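Local coordinates for protein collagen alpha1(xviii) chain (Mus musculus, PDB 1DY1) that forms the endostatin part of collagen XVIII, a zinc-binding domain of C-type-lectin-like fold that probably acts as an inhibitor of blood-vessel growth, at residues I75-D80 with R103-D108; L58-S63 with G131-E136; G148-A153 with Q164-C169. The protein carries 2 engineered substitutions. All coordinates share one frame; numbering follows the deposited sequence.

Interaction 1: I75-D80 with R103-D108; sequences IVNLKD and RIFSFD. With ZN (zinc ion), chain B.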
ATOM      1  N   ILE A  75      -2.198  -5.076 -11.620  1.00 17.32           N
ATOM      2  CA  ILE A  75      -1.878  -3.989 -10.697  1.00 18.06           C
ATOM      3  C   ILE A  75      -0.785  -3.142 -11.366  1.00 17.72           C
ATOM      4  O   ILE A  75       0.256  -3.673 -11.772  1.00 19.13           O
ATOM      5  CB  ILE A  75      -1.363  -4.512  -9.324  1.00 18.19           C
ATOM      6  CG1 ILE A  75      -2.229  -5.676  -8.812  1.00 17.79           C
ATOM      7  CG2 ILE A  75      -1.358  -3.364  -8.302  1.00 19.10           C
ATOM      8  CD1 ILE A  75      -3.719  -5.362  -8.685  1.00 17.04           C
ATOM      9  N   VAL A  76      -1.011  -1.838 -11.480  1.00 17.33           N
ATOM     10  CA  VAL A  76      -0.053  -0.945 -12.135  1.00 12.65           C
ATOM     11  C   VAL A  76       0.282   0.259 -11.266  1.00 14.56           C
ATOM     12  O   VAL A  76      -0.529   0.678 -10.435  1.00 14.62           O
ATOM     13  CB  VAL A  76      -0.632  -0.422 -13.479  1.00 10.69           C
ATOM     14  CG1 VAL A  76      -1.055  -1.571 -14.344  1.00  3.60           C
ATOM     15  CG2 VAL A  76      -1.835   0.504 -13.246  1.00  5.35           C
ATOM     16  N   ASN A  77       1.478   0.818 -11.440  1.00 15.00           N
ATOM     17  CA  ASN A  77       1.850   1.999 -10.675  1.00 13.29           C
ATOM     18  C   ASN A  77       1.194   3.233 -11.299  1.00 12.27           C
ATOM     19  O   ASN A  77       0.360   3.109 -12.184  1.00 11.59           O
ATOM     20  CB  ASN A  77       3.386   2.153 -10.538  1.00 13.28           C
ATOM     21  CG  ASN A  77       4.091   2.411 -11.867  1.00 11.09           C
ATOM     22  OD1 ASN A  77       3.490   2.882 -12.814  1.00 15.94           O
ATOM     23  ND2 ASN A  77       5.372   2.109 -11.922  1.00  9.73           N
ATOM     24  N   LEU A  78       1.531   4.410 -10.787  1.00 14.42           N
ATOM     25  CA  LEU A  78       0.979   5.676 -11.265  1.00 16.30           C
ATOM     26  C   LEU A  78       1.201   5.894 -12.752  1.00 17.84           C
ATOM     27  O   LEU A  78       0.374   6.508 -13.426  1.00 20.03           O
ATOM     28  CB  LEU A  78       1.607   6.850 -10.510  1.00 13.52           C
ATOM     29  CG  LEU A  78       0.966   8.218 -10.745  1.00 12.98           C
ATOM     30  CD1 LEU A  78      -0.480   8.208 -10.255  1.00  9.89           C
ATOM     31  CD2 LEU A  78       1.776   9.281 -10.019  1.00 13.29           C
ATOM     32  N   LYS A  79       2.332   5.416 -13.253  1.00 18.46           N
ATOM     33  CA  LYS A  79       2.664   5.574 -14.659  1.00 19.13           C
ATOM     34  C   LYS A  79       2.176   4.419 -15.506  1.00 20.43           C
ATOM     35  O   LYS A  79       2.647   4.219 -16.629  1.00 22.11           O
ATOM     36  CB  LYS A  79       4.170   5.787 -14.823  1.00 20.81           C
ATOM     37  CG  LYS A  79       4.618   7.064 -14.148  1.00 22.53           C
ATOM     38  CD  LYS A  79       6.076   7.369 -14.348  1.00 29.47           C
ATOM     39  CE  LYS A  79       6.339   8.797 -13.872  1.00 35.19           C
ATOM     40  NZ  LYS A  79       7.757   9.220 -13.977  1.00 44.78           N
ATOM     41  N   ASP A  80       1.191   3.700 -14.976  1.00 19.25           N
ATOM     42  CA  ASP A  80       0.588   2.546 -15.642  1.00 16.63           C
ATOM     43  C   ASP A  80       1.569   1.436 -16.038  1.00 16.69           C
ATOM     44  O   ASP A  80       1.364   0.740 -17.029  1.00 16.36           O
ATOM     45  CB  ASP A  80      -0.256   2.993 -16.830  1.00 13.18           C
ATOM     46  CG  ASP A  80      -1.411   3.878 -16.417  1.00 16.37           C
ATOM     47  OD1 ASP A  80      -1.960   3.698 -15.303  1.00  9.47           O
ATOM     48  OD2 ASP A  80      -1.787   4.772 -17.208  1.00 15.37           O
ATOM     49  N   ARG A 103       8.834  -0.004 -10.032  1.00 24.57           N
ATOM     50  CA  ARG A 103       8.973   1.136  -9.146  1.00 23.57           C
ATOM     51  C   ARG A 103       7.615   1.659  -8.686  1.00 20.22           C
ATOM     52  O   ARG A 103       6.617   1.594  -9.417  1.00 20.02           O
ATOM     53  CB  ARG A 103       9.775   2.223  -9.857  1.00 25.62           C
ATOM     54  CG  ARG A 103       9.238   2.515 -11.228  1.00 29.48           C
ATOM     55  CD  ARG A 103      10.264   3.204 -12.093  1.00 30.18           C
ATOM     56  NE  ARG A 103       9.654   3.620 -13.346  1.00 34.51           N
ATOM     57  CZ  ARG A 103       9.999   4.706 -14.028  1.00 34.38           C
ATOM     58  NH1 ARG A 103      10.966   5.499 -13.577  1.00 31.97           N
ATOM     59  NH2 ARG A 103       9.324   5.023 -15.131  1.00 35.41           N
ATOM     60  N   ILE A 104       7.585   2.122  -7.442  1.00 17.56           N
ATOM     61  CA  ILE A 104       6.384   2.651  -6.821  1.00 14.60           C
ATOM     62  C   ILE A 104       6.481   4.160  -6.676  1.00 12.71           C
ATOM     63  O   ILE A 104       7.440   4.669  -6.111  1.00 12.49           O
ATOM     64  CB  ILE A 104       6.190   2.006  -5.457  1.00 14.64           C
ATOM     65  CG1 ILE A 104       5.964   0.499  -5.657  1.00 21.42           C
ATOM     66  CG2 ILE A 104       5.036   2.653  -4.723  1.00 13.13           C
ATOM     67  CD1 ILE A 104       5.919  -0.308  -4.374  1.00 25.67           C
ATOM     68  N   PHE A 105       5.488   4.868  -7.212  1.00 14.27           N
ATOM     69  CA  PHE A 105       5.445   6.340  -7.162  1.00 12.35           C
ATOM     70  C   PHE A 105       4.426   6.826  -6.144  1.00 10.32           C
ATOM     71  O   PHE A 105       3.454   6.127  -5.850  1.00 10.67           O
ATOM     72  CB  PHE A 105       5.066   6.927  -8.541  1.00  8.45           C
ATOM     73  CG  PHE A 105       6.080   6.662  -9.628  1.00 11.95           C
ATOM     74  CD1 PHE A 105       7.196   7.482  -9.773  1.00 12.90           C
ATOM     75  CD2 PHE A 105       5.929   5.587 -10.497  1.00  9.28           C
ATOM     76  CE1 PHE A 105       8.148   7.235 -10.762  1.00 11.51           C
ATOM     77  CE2 PHE A 105       6.868   5.336 -11.482  1.00 12.24           C
ATOM     78  CZ  PHE A 105       7.984   6.165 -11.612  1.00 14.53           C
ATOM     79  N   SER A 106       4.673   7.999  -5.581  1.00  9.66           N
ATOM     80  CA  SER A 106       3.737   8.622  -4.650  1.00 10.55           C
ATOM     81  C   SER A 106       2.669   9.278  -5.539  1.00 11.16           C
ATOM     82  O   SER A 106       2.837   9.308  -6.770  1.00 11.30           O
ATOM     83  CB  SER A 106       4.449   9.695  -3.803  1.00 10.06           C
ATOM     84  OG  SER A 106       5.257  10.554  -4.603  1.00  7.50           O
ATOM     85  N   PHE A 107       1.580   9.784  -4.951  1.00  8.30           N
ATOM     86  CA  PHE A 107       0.558  10.438  -5.756  1.00  8.37           C
ATOM     87  C   PHE A 107       1.156  11.645  -6.480  1.00  9.68           C
ATOM     88  O   PHE A 107       0.805  11.918  -7.625  1.00 10.38           O
ATOM     89  CB  PHE A 107      -0.657  10.872  -4.924  1.00  4.87           C
ATOM     90  CG  PHE A 107      -1.610   9.739  -4.584  1.00 12.29           C
ATOM     91  CD1 PHE A 107      -2.477   9.224  -5.546  1.00 10.29           C
ATOM     92  CD2 PHE A 107      -1.633   9.178  -3.303  1.00 11.61           C
ATOM     93  CE1 PHE A 107      -3.348   8.168  -5.235  1.00  9.03           C
ATOM     94  CE2 PHE A 107      -2.502   8.122  -2.992  1.00  5.13           C
ATOM     95  CZ  PHE A 107      -3.356   7.621  -3.958  1.00  5.16           C
ATOM     96  N   ASP A 108       2.076  12.355  -5.837  1.00 10.89           N
ATOM     97  CA  ASP A 108       2.680  13.514  -6.479  1.00 11.80           C
ATOM     98  C   ASP A 108       3.816  13.209  -7.466  1.00 15.76           C
ATOM     99  O   ASP A 108       4.522  14.106  -7.890  1.00 17.19           O
ATOM    100  CB  ASP A 108       3.058  14.613  -5.469  1.00 11.01           C
ATOM    101  CG  ASP A 108       4.156  14.199  -4.479  1.00 13.58           C
ATOM    102  OD1 ASP A 108       4.888  13.205  -4.693  1.00 18.58           O
ATOM    103  OD2 ASP A 108       4.308  14.900  -3.460  1.00 14.85           O
TER
HETATM  104 ZN    ZN B 401      -3.314   4.834 -14.976  1.00 19.99          ZN
HETATM  105  O   HOH W   1       2.775   4.048  -7.794  1.00  6.40           O

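Interaction 2: L58-S63 with G131-E136; sequences LQDLYS and GRRLME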
ATOM      1  N   LEU A  58     -10.922  -6.752  12.179  1.00 10.41           N
ATOM      2  CA  LEU A  58     -11.935  -7.470  11.408  1.00  8.53           C
ATOM      3  C   LEU A  58     -11.804  -7.278   9.913  1.00  9.06           C
ATOM      4  O   LEU A  58     -12.740  -7.574   9.186  1.00 13.37           O
ATOM      5  CB  LEU A  58     -13.360  -7.065  11.842  1.00  7.47           C
ATOM      6  CG  LEU A  58     -13.727  -7.169  13.331  1.00 10.40           C
ATOM      7  CD1 LEU A  58     -15.202  -6.816  13.542  1.00  5.34           C
ATOM      8  CD2 LEU A  58     -13.425  -8.569  13.840  1.00  8.98           C
ATOM      9  N   GLN A  59     -10.642  -6.862   9.434  1.00  7.72           N
ATOM     10  CA  GLN A  59     -10.483  -6.641   8.003  1.00  8.77           C
ATOM     11  C   GLN A  59      -9.133  -7.129   7.535  1.00  7.81           C
ATOM     12  O   GLN A  59      -8.108  -6.583   7.933  1.00  8.86           O
ATOM     13  CB  GLN A  59     -10.617  -5.148   7.692  1.00 11.59           C
ATOM     14  CG  GLN A  59     -10.346  -4.777   6.256  1.00 16.29           C
ATOM     15  CD  GLN A  59     -11.549  -5.015   5.386  1.00 27.10           C
ATOM     16  OE1 GLN A  59     -12.506  -4.256   5.441  1.00 37.73           O
ATOM     17  NE2 GLN A  59     -11.508  -6.054   4.561  1.00 23.78           N
ATOM     18  N   ASP A  60      -9.128  -8.178   6.720  1.00  6.49           N
ATOM     19  CA  ASP A  60      -7.878  -8.711   6.199  1.00  5.56           C
ATOM     20  C   ASP A  60      -7.507  -7.888   5.005  1.00  5.49           C
ATOM     21  O   ASP A  60      -8.387  -7.571   4.201  1.00  8.30           O
ATOM     22  CB  ASP A  60      -8.052 -10.151   5.730  1.00  5.04           C
ATOM     23  CG  ASP A  60      -8.288 -11.106   6.864  1.00  6.27           C
ATOM     24  OD1 ASP A  60      -7.995 -10.799   8.031  1.00 10.60           O
ATOM     25  OD2 ASP A  60      -8.797 -12.182   6.587  1.00  7.63           O
ATOM     26  N   LEU A  61      -6.226  -7.544   4.880  1.00  5.54           N
ATOM     27  CA  LEU A  61      -5.734  -6.776   3.729  1.00  5.94           C
ATOM     28  C   LEU A  61      -6.209  -7.395   2.396  1.00  7.37           C
ATOM     29  O   LEU A  61      -6.614  -6.687   1.474  1.00  7.24           O
ATOM     30  CB  LEU A  61      -4.201  -6.717   3.751  1.00  5.26           C
ATOM     31  CG  LEU A  61      -3.440  -6.169   2.532  1.00  4.26           C
ATOM     32  CD1 LEU A  61      -3.907  -4.777   2.165  1.00  2.92           C
ATOM     33  CD2 LEU A  61      -1.982  -6.158   2.828  1.00  5.09           C
ATOM     34  N   TYR A  62      -6.226  -8.719   2.335  1.00  6.90           N
ATOM     35  CA  TYR A  62      -6.628  -9.425   1.133  1.00  5.56           C
ATOM     36  C   TYR A  62      -8.032  -9.087   0.642  1.00  8.91           C
ATOM     37  O   TYR A  62      -8.284  -9.050  -0.567  1.00  8.98           O
ATOM     38  CB  TYR A  62      -6.512 -10.938   1.342  1.00  8.69           C
ATOM     39  CG  TYR A  62      -7.081 -11.706   0.178  1.00 14.30           C
ATOM     40  CD1 TYR A  62      -6.302 -11.983  -0.946  1.00 18.18           C
ATOM     41  CD2 TYR A  62      -8.427 -12.096   0.168  1.00 12.26           C
ATOM     42  CE1 TYR A  62      -6.851 -12.615  -2.067  1.00 20.15           C
ATOM     43  CE2 TYR A  62      -8.991 -12.725  -0.941  1.00 11.44           C
ATOM     44  CZ  TYR A  62      -8.198 -12.974  -2.061  1.00 19.17           C
ATOM     45  OH  TYR A  62      -8.764 -13.564  -3.165  1.00 16.59           O
ATOM     46  N   SER A  63      -8.969  -8.861   1.555  1.00  9.54           N
ATOM     47  CA  SER A  63     -10.324  -8.577   1.119  1.00  9.09           C
ATOM     48  C   SER A  63     -10.612  -7.116   0.840  1.00  9.62           C
ATOM     49  O   SER A  63     -11.767  -6.736   0.776  1.00 10.71           O
ATOM     50  CB  SER A  63     -11.340  -9.139   2.107  1.00 12.98           C
ATOM     51  OG  SER A  63     -11.266  -8.467   3.351  1.00 19.55           O
ATOM     52  N   GLY A 131      -2.273 -12.324   3.467  1.00 12.10           N
ATOM     53  CA  GLY A 131      -3.036 -11.088   3.505  1.00 11.79           C
ATOM     54  C   GLY A 131      -4.046 -11.104   4.647  1.00 11.45           C
ATOM     55  O   GLY A 131      -5.045 -10.387   4.611  1.00  8.36           O
ATOM     56  N   ARG A 132      -3.807 -11.967   5.634  1.00  7.85           N
ATOM     57  CA  ARG A 132      -4.673 -12.057   6.797  1.00  9.01           C
ATOM     58  C   ARG A 132      -4.108 -11.092   7.818  1.00  7.77           C
ATOM     59  O   ARG A 132      -2.890 -10.910   7.899  1.00  8.19           O
ATOM     60  CB  ARG A 132      -4.670 -13.478   7.376  1.00  9.75           C
ATOM     61  CG  ARG A 132      -5.462 -14.472   6.561  1.00  6.45           C
ATOM     62  CD  ARG A 132      -5.401 -15.868   7.154  1.00  8.55           C
ATOM     63  NE  ARG A 132      -4.061 -16.450   7.103  1.00 14.31           N
ATOM     64  CZ  ARG A 132      -3.738 -17.563   6.454  1.00 18.21           C
ATOM     65  NH1 ARG A 132      -4.657 -18.238   5.790  1.00 23.49           N
ATOM     66  NH2 ARG A 132      -2.479 -17.979   6.443  1.00 25.05           N
ATOM     67  N   ARG A 133      -4.985 -10.454   8.577  1.00  6.26           N
ATOM     68  CA  ARG A 133      -4.550  -9.511   9.588  1.00  7.13           C
ATOM     69  C   ARG A 133      -3.792 -10.179  10.720  1.00  8.63           C
ATOM     70  O   ARG A 133      -4.042 -11.338  11.062  1.00  7.36           O
ATOM     71  CB  ARG A 133      -5.741  -8.756  10.187  1.00  4.38           C
ATOM     72  CG  ARG A 133      -6.661  -9.615  11.042  1.00  5.77           C
ATOM     73  CD  ARG A 133      -7.992  -8.928  11.148  1.00  6.44           C
ATOM     74  NE  ARG A 133      -9.013  -9.738  11.786  1.00  8.04           N
ATOM     75  CZ  ARG A 133      -9.942 -10.456  11.150  1.00 14.19           C
ATOM     76  NH1 ARG A 133      -9.993 -10.510   9.814  1.00 13.06           N
ATOM     77  NH2 ARG A 133     -10.889 -11.062  11.866  1.00  7.81           N
ATOM     78  N   LEU A 134      -2.877  -9.413  11.305  1.00  8.19           N
ATOM     79  CA  LEU A 134      -2.101  -9.863  12.435  1.00  8.89           C
ATOM     80  C   LEU A 134      -2.509  -8.934  13.561  1.00 10.17           C
ATOM     81  O   LEU A 134      -1.983  -7.829  13.698  1.00  7.03           O
ATOM     82  CB  LEU A 134      -0.604  -9.732  12.166  1.00  8.08           C
ATOM     83  CG  LEU A 134       0.003 -10.705  11.162  1.00  5.40           C
ATOM     84  CD1 LEU A 134       1.471 -10.392  11.034  1.00  9.00           C
ATOM     85  CD2 LEU A 134      -0.184 -12.151  11.625  1.00  7.18           C
ATOM     86  N   MET A 135      -3.467  -9.396  14.358  1.00 14.84           N
ATOM     87  CA  MET A 135      -4.014  -8.644  15.488  1.00 17.72           C
ATOM     88  C   MET A 135      -2.986  -8.270  16.531  1.00 17.02           C
ATOM     89  O   MET A 135      -3.193  -7.329  17.276  1.00 18.63           O
ATOM     90  CB  MET A 135      -5.172  -9.403  16.137  1.00 22.59           C
ATOM     91  CG  MET A 135      -6.415  -9.525  15.248  1.00 38.73           C
ATOM     92  SD  MET A 135      -7.049 -11.242  15.158  1.00 54.47           S
ATOM     93  CE  MET A 135      -5.460 -12.113  14.661  1.00 46.77           C
ATOM     94  N   GLU A 136      -1.883  -9.008  16.593  1.00 17.21           N
ATOM     95  CA  GLU A 136      -0.831  -8.684  17.536  1.00 18.55           C
ATOM     96  C   GLU A 136       0.229  -7.815  16.896  1.00 17.44           C
ATOM     97  O   GLU A 136       1.110  -7.316  17.581  1.00 18.02           O
ATOM     98  CB  GLU A 136      -0.179  -9.944  18.100  1.00 29.10           C
ATOM     99  CG  GLU A 136      -0.935 -10.567  19.268  1.00 46.98           C
ATOM    100  CD  GLU A 136      -0.021 -11.371  20.205  1.00 60.85           C
ATOM    101  OE1 GLU A 136       0.794 -12.190  19.708  1.00 66.40           O
ATOM    102  OE2 GLU A 136      -0.118 -11.181  21.441  1.00 65.87           O
TER
HETATM  103  O   HOH W   2      -9.010  -8.128  14.325  1.00 14.88           O

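Interaction 3: G148-A153 with Q164-C169; sequences GATGQA and QKAASC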
ATOM      1  N   GLY A 148       6.954   0.440  22.101  1.00 25.14           N
ATOM      2  CA  GLY A 148       6.620  -0.893  22.568  1.00 26.68           C
ATOM      3  C   GLY A 148       5.715  -1.767  21.714  1.00 28.23           C
ATOM      4  O   GLY A 148       5.851  -2.992  21.752  1.00 32.82           O
ATOM      5  N   ALA A 149       4.769  -1.177  20.986  1.00 25.23           N
ATOM      6  CA  ALA A 149       3.858  -1.950  20.146  1.00 20.22           C
ATOM      7  C   ALA A 149       4.539  -2.201  18.792  1.00 18.64           C
ATOM      8  O   ALA A 149       5.494  -1.497  18.456  1.00 19.47           O
ATOM      9  CB  ALA A 149       2.531  -1.187  19.977  1.00 17.66           C
ATOM     10  N   THR A 150       4.105  -3.217  18.045  1.00 15.15           N
ATOM     11  CA  THR A 150       4.705  -3.507  16.740  1.00 13.84           C
ATOM     12  C   THR A 150       3.690  -3.451  15.630  1.00 12.45           C
ATOM     13  O   THR A 150       2.479  -3.545  15.874  1.00 11.90           O
ATOM     14  CB  THR A 150       5.323  -4.925  16.669  1.00 15.77           C
ATOM     15  OG1 THR A 150       4.330  -5.899  17.013  1.00 18.18           O
ATOM     16  CG2 THR A 150       6.510  -5.044  17.601  1.00 12.81           C
ATOM     17  N   GLY A 151       4.199  -3.386  14.406  1.00 10.80           N
ATOM     18  CA  GLY A 151       3.359  -3.380  13.220  1.00  7.99           C
ATOM     19  C   GLY A 151       4.118  -4.220  12.215  1.00  8.37           C
ATOM     20  O   GLY A 151       5.334  -4.085  12.106  1.00 11.03           O
ATOM     21  N   GLN A 152       3.456  -5.137  11.530  1.00  5.41           N
ATOM     22  CA  GLN A 152       4.162  -5.938  10.564  1.00  2.20           C
ATOM     23  C   GLN A 152       4.508  -5.051   9.365  1.00  4.99           C
ATOM     24  O   GLN A 152       3.652  -4.319   8.851  1.00  4.37           O
ATOM     25  CB  GLN A 152       3.322  -7.139  10.143  1.00  2.00           C
ATOM     26  CG  GLN A 152       4.160  -8.374   9.821  1.00  3.17           C
ATOM     27  CD  GLN A 152       4.699  -9.077  11.068  1.00 10.84           C
ATOM     28  OE1 GLN A 152       4.623  -8.547  12.168  1.00 17.79           O
ATOM     29  NE2 GLN A 152       5.217 -10.284  10.898  1.00 10.25           N
ATOM     30  N   ALA A 153       5.756  -5.122   8.916  1.00  5.84           N
ATOM     31  CA  ALA A 153       6.229  -4.308   7.815  1.00  6.38           C
ATOM     32  C   ALA A 153       7.151  -5.125   6.932  1.00 10.67           C
ATOM     33  O   ALA A 153       7.568  -6.219   7.308  1.00 13.51           O
ATOM     34  CB  ALA A 153       6.950  -3.094   8.348  1.00  5.00           C
ATOM     35  N   GLN A 164       7.832 -10.427   6.229  1.00 13.41           N
ATOM     36  CA  GLN A 164       7.360 -10.473   7.592  1.00 14.58           C
ATOM     37  C   GLN A 164       8.294  -9.953   8.679  1.00 17.23           C
ATOM     38  O   GLN A 164       8.937 -10.737   9.366  1.00 18.28           O
ATOM     39  CB  GLN A 164       6.900 -11.905   7.898  1.00 11.43           C
ATOM     40  CG  GLN A 164       5.786 -12.391   6.973  1.00  7.88           C
ATOM     41  CD  GLN A 164       4.485 -11.616   7.153  1.00  6.93           C
ATOM     42  OE1 GLN A 164       3.857 -11.705   8.188  1.00  6.95           O
ATOM     43  NE2 GLN A 164       4.087 -10.857   6.147  1.00  2.00           N
ATOM     44  N   LYS A 165       8.344  -8.636   8.863  1.00 17.37           N
ATOM     45  CA  LYS A 165       9.183  -8.051   9.905  1.00 16.75           C
ATOM     46  C   LYS A 165       8.258  -7.367  10.905  1.00 15.13           C
ATOM     47  O   LYS A 165       7.393  -6.591  10.493  1.00 14.71           O
ATOM     48  CB  LYS A 165      10.103  -6.973   9.327  1.00 26.75           C
ATOM     49  CG  LYS A 165      11.116  -7.423   8.292  1.00 45.68           C
ATOM     50  CD  LYS A 165      12.309  -8.156   8.933  1.00 60.99           C
ATOM     51  CE  LYS A 165      13.553  -8.113   8.026  1.00 67.90           C
ATOM     52  NZ  LYS A 165      13.306  -8.565   6.613  1.00 71.20           N
ATOM     53  N   ALA A 166       8.424  -7.638  12.199  1.00 13.98           N
ATOM     54  CA  ALA A 166       7.603  -6.975  13.222  1.00 15.01           C
ATOM     55  C   ALA A 166       8.381  -5.722  13.615  1.00 14.77           C
ATOM     56  O   ALA A 166       9.442  -5.809  14.222  1.00 16.52           O
ATOM     57  CB  ALA A 166       7.395  -7.881  14.433  1.00 14.92           C
ATOM     58  N   ALA A 167       7.872  -4.555  13.251  1.00 13.83           N
ATOM     59  CA  ALA A 167       8.585  -3.332  13.542  1.00 10.94           C
ATOM     60  C   ALA A 167       7.915  -2.460  14.577  1.00 11.35           C
ATOM     61  O   ALA A 167       6.693  -2.492  14.751  1.00 12.37           O
ATOM     62  CB  ALA A 167       8.813  -2.562  12.261  1.00 11.57           C
ATOM     63  N   SER A 168       8.737  -1.727  15.313  1.00 11.55           N
ATOM     64  CA  SER A 168       8.255  -0.812  16.338  1.00 13.39           C
ATOM     65  C   SER A 168       7.375   0.243  15.661  1.00 12.50           C
ATOM     66  O   SER A 168       7.770   0.841  14.648  1.00 13.82           O
ATOM     67  CB  SER A 168       9.442  -0.131  17.016  1.00  9.16           C
ATOM     68  OG  SER A 168       9.004   0.861  17.922  1.00 16.37           O
ATOM     69  N   CYS A 169       6.207   0.496  16.237  1.00 12.06           N
ATOM     70  CA  CYS A 169       5.276   1.458  15.682  1.00 12.50           C
ATOM     71  C   CYS A 169       5.848   2.865  15.653  1.00 15.39           C
ATOM     72  O   CYS A 169       5.328   3.752  14.979  1.00 14.81           O
ATOM     73  CB  CYS A 169       3.957   1.402  16.432  1.00 12.66           C
ATOM     74  SG  CYS A 169       3.217  -0.240  16.270  1.00 11.86           S
TER

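Interaction 1: I75-D80 with R103-D108
Leu78 faces Phe105, CA to CA 6.1 Å, where the chain leaves strand 75-76 through a type I turn from Asn77 to Asp80 and meets the irregular run 103-108. The direct polar tie is the Asn77 carboxamide: its ND2 donates to Arg103 O over 2.8 Å, nearly straight (161°) and close to the amide plane. The first torsion of Asn77 (chi1 65°) tucks CG between N and the carbonyl carbon, and from there OD1 also takes a weak bond from Lys79 N, in the manner of an Asx turn. The same ND2 sits at the edge of the Phe105 ring. The extended Lys79 side chain passes over one face of that ring, the two side chains crossing at about a right angle, with CE 4.1 Å from the ring centroid in a CH-pi contact. Phe105 CZ in turn stands 3.4 Å above the middle of the Arg103 guanidinium. Deeper in, Leu78 puts CB against Phe105 CB and CD2 3.4 Å from Ser106 O. Water 1 accepts from both Leu78 N and Phe105 N, a shared bridge between the backbones. Two cationic ends come near each other, Lys79 NZ and Arg103 NH2 at 4.6 Å; Glu81, salt-bridged to Arg103 and bonded to Asn77 ND2, probably eases that proximity. Asp80 OD1 binds zinc at 1.8 Å, with His5, His7 and His15 completing the site. The grip on Asn77 and Lys79 thus probably helps to position the turn whose last residue, Asp80, presents its carboxylate to the metal.

Interaction 2: L58-S63 with G131-E136
Asp60 and Arg132 bring their CA atoms to 4.7 Å, and Tyr62 and Gly131 to 4.6 Å, as segment 58-63, which enters a 3-10 stretch at Leu61, meets the irregular run 131-136. Tyr62 N donates to Gly131 O over 3.1 Å. The side-chain link is Asp60 with Arg133. One oxygen, OD1, does double duty: it takes a straight bond of 3.1 Å from Arg133 N, which arrives from above the carboxylate plane, and a salt bridge of 2.7 Å from Arg133 NH1, weak as a hydrogen bond by its angle. With CG between N and the carbonyl carbon (chi1 69°), the extended Arg133 chain carries NH1 back to the oxygen that its own backbone N already holds. Leu58 CA sits 3.6 Å above the middle of one face of the guanidinium, while water 2 joins Leu58 N to NE, weakly at the arginine end. Beyond the contact, the Tyr62 ring meets Trp87 and Phe91, and its OH bonds Asp88. The contact thus joins the loop between strands 50-52 and 75-76 to the one running from strand 122-124 to helix 139-142.

Interaction 3: G148-A153 with Q164-C169
Gly151 and Ala167 form a hydrogen-bonded antiparallel pair, Gly151 N to Ala167 O at 2.7 Å and Ala167 N to Gly151 O at 2.8 Å, and Ala153 with Lys165 repeats the pattern two residues along. In between, Gln152 faces Ala166 as a non-hydrogen-bonded pair, its CA-H lying 3.3 Å (CA to O) from Lys165 O. The ladder runs on past the strands, for Cys169 N donates to Ala149 O over 3.1 Å. The strand axes are 137° apart, a strongly twisted hairpin.

On the face shared by Ala153, Ala167 and Lys165, Ala153 CB is 4.4 Å from Ala167 CB. On the face of Gln152 and Ala166, the glutamine chain bends at chi2 (75°), swinging its amide back over the partner strand. There OE1 rests 3.6 Å from Ala166 CB, while NE2 gives a weak bond of 3.3 Å to Gln164 OE1. The two amides are turned 44° against each other. Cys169 turns its sulfur toward the start of the central strand, SG against Ala149 CB and the carbonyl carbon of Thr150.

In the second shell, Ser137 OG meets both Gln152 OE1 and Thr150 OG1, and Gln164 NE2 goes to the carbonyls of Leu162 and Ser127, so each glutamine is steadied chiefly by a partner outside the two segments. Cys169 is tied to Cys139 by a disulfide, and Gln152 also bonds through its backbone to His125 on the far side of the central strand.

Backbone bonds thus carry the hairpin itself; the amide-amide bond is weak, and the glutamines instead link the hairpin to the residues around it, while the covalent link secures its end to helix 139-142.

In the fold
Interaction 1 is nested within the loop that interaction 2 closes, and interaction 3 opens only after both. Interaction 1 builds on the five-stranded mixed sheet, at strand 75-76, whereas interaction 3 is a hairpin of the three-stranded antiparallel sheet. Their centres are about 25 Å apart, on opposite sides of the chain's centre; interactions 1 and 2 are about 24 Å apart, centre to centre. Interactions 2 and 3 are neighbours, about 14 Å between centres, and touch where Leu134 CD1 packs 3.5 Å from Gln152 CD. Within this single C-type-lectin-like domain, rich in loops, the zinc ligand of interaction 1 thus lies far from the hairpin, and interactions 2 and 3 form one adjoining region.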